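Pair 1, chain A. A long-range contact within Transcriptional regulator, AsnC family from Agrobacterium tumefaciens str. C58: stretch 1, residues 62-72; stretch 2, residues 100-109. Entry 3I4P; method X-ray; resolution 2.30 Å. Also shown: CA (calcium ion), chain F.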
# COMPACT_ATOMS: atom_id res chain seq x y z
N LYS A 62 -16.70 -22.95 11.29
CA LYS A 62 -16.74 -21.74 12.14
C LYS A 62 -15.79 -20.62 11.73
O LYS A 62 -15.92 -19.51 12.24
CB LYS A 62 -16.49 -22.07 13.62
CG LYS A 62 -15.03 -22.38 13.97
CD LYS A 62 -14.85 -23.08 15.36
CE LYS A 62 -13.37 -23.52 15.60
NZ LYS A 62 -12.83 -24.69 14.74
N VAL A 63 -14.83 -20.90 10.85
CA VAL A 63 -13.87 -19.87 10.40
C VAL A 63 -14.35 -19.31 9.06
O VAL A 63 -14.73 -20.05 8.15
CB VAL A 63 -12.41 -20.39 10.31
CG1 VAL A 63 -11.49 -19.33 9.63
CG2 VAL A 63 -11.88 -20.80 11.71
N THR A 64 -14.37 -17.98 8.97
CA THR A 64 -14.59 -17.25 7.73
C THR A 64 -13.26 -16.63 7.26
O THR A 64 -12.54 -16.00 8.02
CB THR A 64 -15.62 -16.10 7.91
OG1 THR A 64 -16.90 -16.65 8.24
CG2 THR A 64 -15.75 -15.28 6.66
N VAL A 65 -12.96 -16.81 5.98
CA VAL A 65 -11.80 -16.25 5.34
C VAL A 65 -12.32 -15.42 4.17
O VAL A 65 -13.16 -15.89 3.40
CB VAL A 65 -10.92 -17.38 4.78
CG1 VAL A 65 -9.60 -16.79 4.28
CG2 VAL A 65 -10.75 -18.46 5.82
N PHE A 66 -11.83 -14.21 4.04
CA PHE A 66 -12.14 -13.37 2.88
C PHE A 66 -10.94 -13.42 1.96
O PHE A 66 -9.83 -12.99 2.33
CB PHE A 66 -12.47 -11.92 3.30
CG PHE A 66 -13.87 -11.77 3.74
CD1 PHE A 66 -14.88 -11.58 2.82
CD2 PHE A 66 -14.20 -11.90 5.09
CE1 PHE A 66 -16.23 -11.46 3.24
CE2 PHE A 66 -15.49 -11.81 5.50
CZ PHE A 66 -16.52 -11.57 4.57
N VAL A 67 -11.16 -13.96 0.77
CA VAL A 67 -10.08 -14.18 -0.15
C VAL A 67 -10.15 -13.13 -1.24
O VAL A 67 -11.12 -13.08 -1.98
CB VAL A 67 -10.12 -15.63 -0.75
CG1 VAL A 67 -8.85 -15.92 -1.46
CG2 VAL A 67 -10.39 -16.66 0.34
N SER A 68 -9.14 -12.27 -1.31
CA SER A 68 -9.01 -11.25 -2.37
C SER A 68 -8.13 -11.71 -3.56
O SER A 68 -6.94 -12.01 -3.39
CB SER A 68 -8.37 -9.99 -1.78
OG SER A 68 -9.17 -9.44 -0.75
N ILE A 69 -8.71 -11.73 -4.76
CA ILE A 69 -8.05 -12.25 -5.97
C ILE A 69 -7.81 -11.13 -6.96
O ILE A 69 -8.67 -10.24 -7.16
CB ILE A 69 -8.86 -13.42 -6.66
CG1 ILE A 69 -8.98 -14.62 -5.71
CG2 ILE A 69 -8.16 -13.92 -7.98
CD1 ILE A 69 -9.86 -15.80 -6.24
N ARG A 70 -6.61 -11.17 -7.54
CA ARG A 70 -6.28 -10.41 -8.74
C ARG A 70 -5.91 -11.40 -9.84
O ARG A 70 -5.19 -12.38 -9.62
CB ARG A 70 -5.14 -9.44 -8.52
CG ARG A 70 -5.43 -8.39 -7.50
CD ARG A 70 -4.32 -7.37 -7.42
NE ARG A 70 -4.39 -6.67 -6.15
N THR A 71 -6.42 -11.09 -11.03
CA THR A 71 -6.30 -11.89 -12.21
C THR A 71 -5.38 -11.12 -13.18
O THR A 71 -5.08 -9.93 -12.98
CB THR A 71 -7.73 -12.15 -12.79
OG1 THR A 71 -8.49 -13.01 -11.91
CG2 THR A 71 -7.68 -12.78 -14.17
N ALA A 72 -4.88 -11.82 -14.19
CA ALA A 72 -4.21 -11.21 -15.32
C ALA A 72 -5.30 -10.72 -16.27
O ALA A 72 -6.48 -10.95 -16.03
CB ALA A 72 -3.30 -12.24 -16.00
N GLY A 100 -12.19 -1.62 -7.95
CA GLY A 100 -11.17 -1.18 -6.99
C GLY A 100 -9.89 -1.96 -7.19
O GLY A 100 -9.66 -2.52 -8.24
N ASP A 101 -9.06 -1.99 -6.16
CA ASP A 101 -7.76 -2.65 -6.24
C ASP A 101 -7.83 -4.16 -6.51
O ASP A 101 -6.92 -4.74 -7.10
CB ASP A 101 -6.99 -2.42 -4.94
CG ASP A 101 -6.29 -1.08 -4.91
OD1 ASP A 101 -6.51 -0.21 -5.81
OD2 ASP A 101 -5.46 -0.91 -3.99
N VAL A 102 -8.91 -4.79 -6.05
CA VAL A 102 -9.05 -6.23 -6.13
C VAL A 102 -10.08 -6.58 -7.21
O VAL A 102 -11.06 -5.88 -7.38
CB VAL A 102 -9.41 -6.78 -4.74
CG1 VAL A 102 -10.16 -8.06 -4.82
CG2 VAL A 102 -8.12 -6.91 -3.90
N ASP A 103 -9.83 -7.66 -7.94
CA ASP A 103 -10.67 -8.12 -9.04
C ASP A 103 -11.86 -8.94 -8.54
O ASP A 103 -12.97 -8.81 -9.06
CB ASP A 103 -9.86 -9.02 -10.01
CG ASP A 103 -8.92 -8.25 -10.93
OD1 ASP A 103 -9.35 -7.19 -11.46
OD2 ASP A 103 -7.79 -8.73 -11.18
N TYR A 104 -11.59 -9.86 -7.60
CA TYR A 104 -12.63 -10.69 -7.02
C TYR A 104 -12.49 -10.78 -5.50
O TYR A 104 -11.39 -10.72 -4.95
CB TYR A 104 -12.62 -12.09 -7.64
CG TYR A 104 -12.89 -12.13 -9.16
CD1 TYR A 104 -14.16 -12.43 -9.66
CD2 TYR A 104 -11.88 -11.87 -10.08
CE1 TYR A 104 -14.41 -12.49 -11.02
CE2 TYR A 104 -12.12 -11.93 -11.45
CZ TYR A 104 -13.39 -12.24 -11.91
OH TYR A 104 -13.65 -12.30 -13.28
N LEU A 105 -13.63 -10.88 -4.84
CA LEU A 105 -13.68 -11.12 -3.41
C LEU A 105 -14.53 -12.37 -3.14
O LEU A 105 -15.69 -12.45 -3.56
CB LEU A 105 -14.20 -9.90 -2.64
CG LEU A 105 -14.17 -9.97 -1.09
CD1 LEU A 105 -12.75 -10.16 -0.53
CD2 LEU A 105 -14.85 -8.73 -0.45
N LEU A 106 -13.92 -13.33 -2.43
CA LEU A 106 -14.63 -14.54 -1.98
C LEU A 106 -14.77 -14.53 -0.47
O LEU A 106 -13.87 -14.06 0.23
CB LEU A 106 -13.90 -15.83 -2.37
CG LEU A 106 -13.57 -16.28 -3.80
CD1 LEU A 106 -12.94 -15.19 -4.66
CD2 LEU A 106 -12.61 -17.53 -3.70
N ARG A 107 -15.89 -15.04 0.01
CA ARG A 107 -16.04 -15.47 1.40
C ARG A 107 -16.07 -16.98 1.47
O ARG A 107 -16.89 -17.63 0.80
CB ARG A 107 -17.32 -14.95 2.03
CG ARG A 107 -17.35 -15.20 3.51
CD ARG A 107 -18.42 -14.40 4.26
NE ARG A 107 -19.73 -15.04 4.19
CZ ARG A 107 -20.20 -16.02 4.97
NH1 ARG A 107 -21.43 -16.47 4.76
NH2 ARG A 107 -19.50 -16.56 5.94
N VAL A 108 -15.17 -17.51 2.29
CA VAL A 108 -14.92 -18.96 2.39
C VAL A 108 -15.15 -19.34 3.84
O VAL A 108 -14.76 -18.61 4.74
CB VAL A 108 -13.44 -19.32 1.94
CG1 VAL A 108 -13.04 -20.78 2.30
CG2 VAL A 108 -13.25 -19.02 0.42
N VAL A 109 -15.80 -20.48 4.05
CA VAL A 109 -15.99 -21.03 5.41
C VAL A 109 -15.36 -22.45 5.52
O VAL A 109 -15.47 -23.30 4.62
CB VAL A 109 -17.49 -20.98 5.85
CG1 VAL A 109 -18.03 -19.50 5.87
CG2 VAL A 109 -18.34 -21.83 4.95
CA CA F . -9.90 -3.66 -10.64
O HOH W 1 -8.11 -5.45 -9.96
O HOH W 2 -9.39 -4.50 -12.92
O HOH W 3 -11.81 -5.10 -10.65

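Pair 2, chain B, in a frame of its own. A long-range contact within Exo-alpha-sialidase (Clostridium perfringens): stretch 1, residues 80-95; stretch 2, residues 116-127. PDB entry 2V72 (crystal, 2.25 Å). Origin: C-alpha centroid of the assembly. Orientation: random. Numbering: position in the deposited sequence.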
# COMPACT_ATOMS: atom_id res chain seq x y z
N PHE B 80 1.04 11.68 -2.03
CA PHE B 80 2.32 11.19 -1.53
C PHE B 80 2.07 10.97 -0.04
O PHE B 80 1.80 11.92 0.68
CB PHE B 80 3.45 12.22 -1.71
CG PHE B 80 4.06 12.27 -3.10
CD1 PHE B 80 4.96 13.29 -3.41
CD2 PHE B 80 3.75 11.34 -4.07
CE1 PHE B 80 5.55 13.37 -4.68
CE2 PHE B 80 4.34 11.41 -5.34
CZ PHE B 80 5.24 12.42 -5.65
N ILE B 81 2.13 9.72 0.40
CA ILE B 81 1.93 9.41 1.82
C ILE B 81 3.18 9.80 2.60
O ILE B 81 4.29 9.38 2.24
CB ILE B 81 1.56 7.92 2.05
CG1 ILE B 81 0.31 7.56 1.23
CG2 ILE B 81 1.36 7.65 3.55
CD1 ILE B 81 -0.01 6.08 1.15
N THR B 82 3.00 10.61 3.64
CA THR B 82 4.12 11.11 4.45
C THR B 82 4.23 10.43 5.82
O THR B 82 5.32 10.34 6.39
CB THR B 82 4.04 12.64 4.66
OG1 THR B 82 2.84 12.96 5.37
CG2 THR B 82 4.09 13.39 3.33
N LYS B 83 3.10 9.98 6.37
CA LYS B 83 3.06 9.28 7.65
C LYS B 83 2.16 8.05 7.50
O LYS B 83 1.02 8.15 7.00
CB LYS B 83 2.56 10.21 8.76
CG LYS B 83 3.00 9.82 10.16
CD LYS B 83 2.34 10.67 11.23
CE LYS B 83 2.74 10.18 12.62
NZ LYS B 83 1.65 10.32 13.65
N TYR B 84 2.66 6.89 7.92
CA TYR B 84 2.03 5.61 7.62
C TYR B 84 2.06 4.62 8.79
O TYR B 84 2.81 4.78 9.75
CB TYR B 84 2.69 4.98 6.38
CG TYR B 84 4.12 4.53 6.62
CD1 TYR B 84 4.41 3.23 7.04
CD2 TYR B 84 5.18 5.42 6.44
CE1 TYR B 84 5.73 2.83 7.27
CE2 TYR B 84 6.50 5.03 6.67
CZ TYR B 84 6.76 3.74 7.08
OH TYR B 84 8.06 3.36 7.31
N GLU B 85 1.22 3.59 8.68
CA GLU B 85 1.27 2.39 9.51
C GLU B 85 1.08 1.20 8.59
O GLU B 85 0.38 1.30 7.58
CB GLU B 85 0.13 2.37 10.52
CG GLU B 85 0.29 3.25 11.76
CD GLU B 85 -0.96 3.20 12.65
OE1 GLU B 85 -1.97 2.58 12.25
OE2 GLU B 85 -0.93 3.79 13.75
N ILE B 86 1.71 0.09 8.92
CA ILE B 86 1.51 -1.16 8.21
C ILE B 86 1.10 -2.26 9.20
O ILE B 86 1.79 -2.51 10.19
CB ILE B 86 2.77 -1.58 7.39
CG1 ILE B 86 3.19 -0.46 6.41
CG2 ILE B 86 2.53 -2.91 6.65
CD1 ILE B 86 4.28 -0.85 5.42
N HIS B 87 -0.04 -2.90 8.94
CA HIS B 87 -0.53 -4.01 9.75
C HIS B 87 -0.58 -5.25 8.89
O HIS B 87 -0.84 -5.16 7.69
CB HIS B 87 -1.95 -3.75 10.27
CG HIS B 87 -2.06 -2.60 11.22
ND1 HIS B 87 -2.03 -1.29 10.80
CD2 HIS B 87 -2.25 -2.57 12.56
CE1 HIS B 87 -2.19 -0.49 11.84
NE2 HIS B 87 -2.31 -1.24 12.93
N ALA B 88 -0.33 -6.40 9.51
CA ALA B 88 -0.44 -7.68 8.83
C ALA B 88 -1.58 -8.48 9.44
O ALA B 88 -1.83 -8.39 10.64
CB ALA B 88 0.87 -8.45 8.92
N ILE B 89 -2.26 -9.27 8.61
CA ILE B 89 -3.34 -10.12 9.08
C ILE B 89 -2.93 -11.58 8.89
O ILE B 89 -2.67 -12.01 7.77
CB ILE B 89 -4.70 -9.80 8.37
CG1 ILE B 89 -5.18 -8.38 8.69
CG2 ILE B 89 -5.79 -10.80 8.78
CD1 ILE B 89 -4.71 -7.31 7.71
N ASN B 90 -2.85 -12.31 10.00
CA ASN B 90 -2.46 -13.72 9.96
C ASN B 90 -3.20 -14.63 10.95
O ASN B 90 -3.02 -14.53 12.17
CB ASN B 90 -0.95 -13.89 10.13
CG ASN B 90 -0.47 -15.26 9.70
OD1 ASN B 90 -0.68 -15.68 8.55
ND2 ASN B 90 0.17 -15.98 10.62
N ASN B 91 -4.06 -15.49 10.40
CA ASN B 91 -4.78 -16.56 11.13
C ASN B 91 -5.75 -16.23 12.31
O ASN B 91 -5.64 -16.86 13.36
CB ASN B 91 -3.80 -17.68 11.54
CG ASN B 91 -4.52 -18.90 12.10
OD1 ASN B 91 -5.30 -19.56 11.41
ND2 ASN B 91 -4.25 -19.21 13.36
N GLY B 92 -6.66 -15.26 12.19
CA GLY B 92 -6.60 -14.15 11.26
C GLY B 92 -6.39 -12.97 12.19
O GLY B 92 -7.25 -12.09 12.33
N VAL B 93 -5.24 -12.98 12.87
CA VAL B 93 -4.88 -11.95 13.84
C VAL B 93 -4.27 -10.76 13.09
O VAL B 93 -3.44 -10.94 12.21
CB VAL B 93 -3.88 -12.49 14.90
CG1 VAL B 93 -3.54 -11.41 15.93
CG2 VAL B 93 -4.44 -13.73 15.60
N GLU B 94 -4.71 -9.55 13.44
CA GLU B 94 -4.15 -8.32 12.89
C GLU B 94 -3.15 -7.70 13.86
O GLU B 94 -3.43 -7.57 15.05
CB GLU B 94 -5.24 -7.32 12.54
CG GLU B 94 -4.72 -6.01 11.94
CD GLU B 94 -5.81 -5.17 11.31
OE1 GLU B 94 -5.90 -5.14 10.06
OE2 GLU B 94 -6.59 -4.55 12.06
N THR B 95 -1.99 -7.31 13.33
CA THR B 95 -0.88 -6.82 14.14
C THR B 95 -0.05 -5.75 13.43
O THR B 95 0.35 -5.94 12.28
CB THR B 95 0.02 -7.98 14.63
OG1 THR B 95 1.30 -7.48 15.05
CG2 THR B 95 0.23 -9.02 13.52
N PRO B 116 11.28 -12.24 8.66
CA PRO B 116 10.14 -12.27 7.73
C PRO B 116 8.81 -12.55 8.43
O PRO B 116 8.71 -13.46 9.25
CB PRO B 116 10.48 -13.41 6.77
CG PRO B 116 11.95 -13.62 6.93
CD PRO B 116 12.23 -13.33 8.37
N ILE B 117 7.79 -11.75 8.11
CA ILE B 117 6.52 -11.84 8.81
C ILE B 117 5.49 -12.72 8.11
O ILE B 117 5.37 -12.70 6.88
CB ILE B 117 5.96 -10.44 9.17
CG1 ILE B 117 5.89 -9.53 7.94
CG2 ILE B 117 6.81 -9.80 10.25
CD1 ILE B 117 4.78 -8.48 7.99
N ASP B 118 4.78 -13.50 8.91
CA ASP B 118 3.68 -14.33 8.42
C ASP B 118 2.48 -13.43 8.22
O ASP B 118 2.08 -12.72 9.14
CB ASP B 118 3.34 -15.45 9.43
CG ASP B 118 4.53 -16.35 9.73
OD1 ASP B 118 4.95 -17.12 8.85
OD2 ASP B 118 5.04 -16.28 10.87
N ALA B 119 1.91 -13.45 7.02
CA ALA B 119 0.76 -12.61 6.70
C ALA B 119 -0.01 -13.14 5.49
O ALA B 119 0.60 -13.53 4.49
CB ALA B 119 1.22 -11.17 6.44
N GLU B 120 -1.34 -13.15 5.60
CA GLU B 120 -2.23 -13.46 4.48
C GLU B 120 -2.72 -12.18 3.81
O GLU B 120 -3.23 -12.20 2.68
CB GLU B 120 -3.47 -14.24 4.94
CG GLU B 120 -3.37 -14.95 6.29
CD GLU B 120 -4.72 -15.02 6.99
OE1 GLU B 120 -4.87 -14.41 8.08
OE2 GLU B 120 -5.65 -15.66 6.45
N GLU B 121 -2.58 -11.06 4.52
CA GLU B 121 -3.09 -9.78 4.09
C GLU B 121 -2.26 -8.66 4.71
O GLU B 121 -1.75 -8.81 5.81
CB GLU B 121 -4.57 -9.63 4.49
CG GLU B 121 -5.30 -8.48 3.81
CD GLU B 121 -6.81 -8.53 4.00
OE1 GLU B 121 -7.36 -7.57 4.58
OE2 GLU B 121 -7.43 -9.53 3.58
N ILE B 122 -2.11 -7.55 3.98
CA ILE B 122 -1.38 -6.37 4.46
C ILE B 122 -2.22 -5.12 4.29
O ILE B 122 -2.94 -4.97 3.30
CB ILE B 122 -0.04 -6.17 3.71
CG1 ILE B 122 0.82 -7.43 3.81
CG2 ILE B 122 0.73 -4.98 4.28
CD1 ILE B 122 1.89 -7.49 2.76
N LYS B 123 -2.12 -4.21 5.25
CA LYS B 123 -2.89 -2.98 5.23
C LYS B 123 -1.96 -1.78 5.36
O LYS B 123 -1.26 -1.63 6.37
CB LYS B 123 -3.91 -2.99 6.37
CG LYS B 123 -4.98 -1.91 6.30
CD LYS B 123 -5.68 -1.83 7.64
CE LYS B 123 -7.08 -1.25 7.51
NZ LYS B 123 -7.78 -1.25 8.84
N ILE B 124 -1.97 -0.93 4.35
CA ILE B 124 -1.23 0.33 4.41
C ILE B 124 -2.19 1.46 4.75
O ILE B 124 -3.12 1.74 3.99
CB ILE B 124 -0.51 0.67 3.07
CG1 ILE B 124 0.18 -0.56 2.46
CG2 ILE B 124 0.45 1.87 3.26
CD1 ILE B 124 1.15 -1.29 3.39
N THR B 125 -1.96 2.08 5.90
CA THR B 125 -2.76 3.20 6.37
C THR B 125 -2.00 4.50 6.18
O THR B 125 -0.87 4.64 6.63
CB THR B 125 -3.17 3.02 7.86
OG1 THR B 125 -3.97 1.84 8.00
CG2 THR B 125 -3.96 4.23 8.37
N ALA B 126 -2.65 5.44 5.48
CA ALA B 126 -2.10 6.77 5.27
C ALA B 126 -2.63 7.73 6.32
O ALA B 126 -3.80 8.12 6.28
CB ALA B 126 -2.43 7.25 3.88
N ILE B 127 -1.78 8.10 7.27
CA ILE B 127 -2.15 9.04 8.34
C ILE B 127 -2.08 10.47 7.82
O ILE B 127 -2.96 11.29 8.10
CB ILE B 127 -1.24 8.89 9.58
CG1 ILE B 127 -1.29 7.45 10.11
CG2 ILE B 127 -1.62 9.90 10.66
CD1 ILE B 127 -0.16 7.10 11.07
O HOH W 4 -2.37 -0.07 8.54

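What backbone arrangement do the two pairs share? Each sets two antiparallel strands side by side, their N-to-C directions 159° apart in pair 1 and 160° in pair 2, and fourteen central residues superpose with an RMSD of 0.6 Å. A:Val65, A:Val67 and A:Ile69 fall on B:Glu85, B:His87 and B:Ile89, and these positions carry the ladder. In pair 1, A:Val67 N donates to A:Leu106 O and A:Leu106 N returns to A:Val67 O, both at 2.8 Å. At the matching place in pair 2, B:His87 N reaches B:Lys123 O at 3.1 Å and B:Lys123 N reaches B:His87 O at 2.9 Å.

How is the face with these residues filled? Pair 1 makes it greasy: A:Val67 CG2 lies 3.7 Å from A:Val108 CG2, and A:Ile69 CD1 lies 3.5 Å from A:Leu106 CD1. In pair 2 the counterparts of A:Leu106 and A:Val108 are B:Lys123 and B:Thr125, and a water joins what apolar contact joins in pair 1. Water 4 is hydrogen-bonded to B:His87 ND1 at 2.6 Å and B:Thr125 OG1 at 2.5 Å, and it donates to B:Lys123 O at 2.9 Å.

What happens on the opposite face? Here the apolar character is stronger in pair 2. B:Ile86 CG2 packs on B:Ile122 CG2 at 3.6 Å and B:Ile86 CG1 on B:Ile124 CD1 at 3.7 Å, while the small B:Ala88 brings its CB within 3.7 Å of B:Ala119 CB. Pair 1 has A:Phe66 where pair 2 has B:Ile86, and A:Arg107 in place of B:Ile124. The aliphatic part of the arginine serves as packing material: A:Arg107 CG sits over the ring face of A:Phe66, 4.2 Å from the ring centroid, in a CH-pi contact. A:Leu105 CD1 meets the ring edge, 4.2 Å from A:Phe66 CD1.

How does each pair close the end of its ladder? Both use a carboxylate at the matched positions A:Asp103 and B:Glu120. Their backbone nitrogens donate across the strands, A:Asp103 N to A:Ile69 O at 2.9 Å and B:Glu120 N to B:Ile89 O at 2.8 Å. Their side chains then accept a backbone NH: A:Thr71 N donates to A:Asp103 OD2 and B:Asn91 N to B:Glu120 OE1, each at 2.7 Å. In pair 1 the other carboxylate oxygen, A:Asp103 OD1, accepts from water 2 at 3.1 Å, a water that also binds the calcium ion.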